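Local coordinates for probable enoyl-CoA hydratase/isomerase (Pseudomonas aeruginosa PAO1, PDB 5YLO) that catalyses the isomerisation of Delta3-enoyl-CoA to Delta2-enoyl-CoA in the metabolism of unsaturated fatty acids, at the interface of chains A and B. Sequence-based numbering; all coordinates share one arbitrary frame. Chains: chain A/B, Probable enoyl-CoA hydratase/isomerase.

The interface of chains A and B. Residues chain A 86-87, 90, 146-147; chain B 229, 232-233.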
loop_
_atom_site.group_PDB
_atom_site.type_symbol
_atom_site.label_atom_id
_atom_site.label_comp_id
_atom_site.label_asym_id
_atom_site.label_seq_id
_atom_site.Cartn_x
_atom_site.Cartn_y
_atom_site.Cartn_z
ATOM N N THR A 86 23.319 -17.703 -3.358
ATOM C CA THR A 86 22.523 -16.532 -3.716
ATOM C C THR A 86 21.869 -16.710 -5.079
ATOM O O THR A 86 20.696 -16.365 -5.265
ATOM C CB THR A 86 23.396 -15.275 -3.695
ATOM O OG1 THR A 86 23.807 -14.994 -2.350
ATOM C CG2 THR A 86 22.635 -14.076 -4.246
ATOM N N GLU A 87 22.608 -17.276 -6.036
ATOM C CA GLU A 87 22.064 -17.485 -7.373
ATOM C C GLU A 87 20.907 -18.477 -7.347
ATOM O O GLU A 87 19.898 -18.285 -8.037
ATOM C CB GLU A 87 23.170 -17.964 -8.317
ATOM C CG GLU A 87 24.252 -16.921 -8.619
ATOM C CD GLU A 87 25.086 -16.548 -7.402
ATOM O OE1 GLU A 87 25.412 -17.450 -6.603
ATOM O OE2 GLU A 87 25.403 -15.351 -7.233
ATOM N N HIS A 90 17.741 -16.688 -5.483
ATOM C CA HIS A 90 17.050 -15.666 -6.266
ATOM C C HIS A 90 16.273 -16.270 -7.427
ATOM O O HIS A 90 15.214 -15.752 -7.798
ATOM C CB HIS A 90 18.044 -14.627 -6.781
ATOM C CG HIS A 90 18.572 -13.715 -5.717
ATOM N ND1 HIS A 90 19.417 -12.662 -5.993
ATOM C CD2 HIS A 90 18.372 -13.698 -4.378
ATOM C CE1 HIS A 90 19.717 -12.036 -4.869
ATOM N NE2 HIS A 90 19.096 -12.645 -3.874
ATOM N N ALA A 146 17.316 -8.583 0.366
ATOM C CA ALA A 146 16.911 -8.280 -1.003
ATOM C C ALA A 146 15.406 -8.442 -1.180
ATOM O O ALA A 146 14.696 -7.485 -1.506
ATOM C CB ALA A 146 17.672 -9.176 -1.983
ATOM N N GLY A 147 14.901 -9.660 -0.968
ATOM C CA GLY A 147 13.473 -9.894 -1.085
ATOM C C GLY A 147 12.663 -9.278 0.032
ATOM O O GLY A 147 11.522 -8.859 -0.188
ATOM N N LEU B 229 16.155 -8.476 -7.078
ATOM C CA LEU B 229 17.109 -9.531 -6.753
ATOM C C LEU B 229 18.373 -9.415 -7.598
ATOM O O LEU B 229 19.478 -9.662 -7.104
ATOM C CB LEU B 229 16.456 -10.902 -6.931
ATOM C CG LEU B 229 15.211 -11.165 -6.076
ATOM C CD1 LEU B 229 14.719 -12.595 -6.243
ATOM C CD2 LEU B 229 15.485 -10.857 -4.614
ATOM N N GLU B 232 20.561 -6.612 -6.068
ATOM C CA GLU B 232 21.222 -6.910 -4.805
ATOM C C GLU B 232 22.379 -7.887 -4.963
ATOM O O GLU B 232 23.172 -8.043 -4.028
ATOM C CB GLU B 232 20.205 -7.446 -3.795
ATOM C CG GLU B 232 20.544 -7.130 -2.343
ATOM C CD GLU B 232 21.340 -8.235 -1.681
ATOM O OE1 GLU B 232 21.315 -9.369 -2.201
ATOM O OE2 GLU B 232 21.990 -7.972 -0.647
ATOM N N GLN B 233 22.510 -8.531 -6.122
ATOM C CA GLN B 233 23.707 -9.303 -6.462
ATOM C C GLN B 233 24.846 -8.410 -6.931
ATOM O O GLN B 233 25.660 -8.815 -7.768
ATOM C CB GLN B 233 23.358 -10.337 -7.527
ATOM C CG GLN B 233 22.241 -11.261 -7.114
ATOM C CD GLN B 233 21.930 -12.314 -8.154
ATOM O OE1 GLN B 233 22.790 -13.113 -8.520
ATOM N NE2 GLN B 233 20.694 -12.319 -8.641
#
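A:His90 of helix 85-97 meets B:Leu229 and B:Gln233 at the end of helix 225-232, where B:Gln233 has already left the helix (phi/psi -79/31°), while A:Ala146 and A:Gly147, at the start of helix 146-156, border the other side of that helix end. The imidazole of A:His90 lies between two aliphatic groups: CG2 of A:Thr86, from its own helix, sits 3.6 Å above one ring face, and CB of B:Leu229 lies over the opposite face, 3.8 Å from the ring centroid, as a CH-pi contact. Both are offset toward the rim. At the ring edge, the side-chain amide NE2 of B:Gln233 lies in the ring plane, 3.0 Å from ND1 of A:His90. The two side chains meet tip to tip with ring and amide planes 76° apart, and the extended B:Gln233 chain carries its amide to this edge. ND1, however, lies over the amide face, so any hydrogen bond would be strongly bent and is doubtful as modelled. The backbone O of B:Leu229 also lies 3.2 Å from ND1 of A:His90 but well above the ring plane, a close polar contact and at most a poor bond even with ND1 protonated. Within chain B, NE2 of B:Gln233 gives a weak hydrogen bond to this backbone O of B:Leu229, 3.3 Å away, which helps set the position of the amide.

Beyond the ring, the branches of B:Leu229 diverge: CD1 is 3.6 Å from the backbone O of A:His90, whereas CD2 packs against A:Ala146 CB and the backbone N of A:Gly147. The methyl of A:Ala146 also touches the aliphatic stem of B:Glu232, where CB of A:Ala146 lies 3.5 Å from CG of B:Glu232, with that chain bent at chi2. The modest 262 Å² hidden here combines apolar packing with a polar histidine-glutamine contact. In the deposited three-copy assembly, this patch lies between neighbouring chains, pairing helix 225-232, the last one modelled, with two helices of the other chain, and may thereby contribute to oligomer stability.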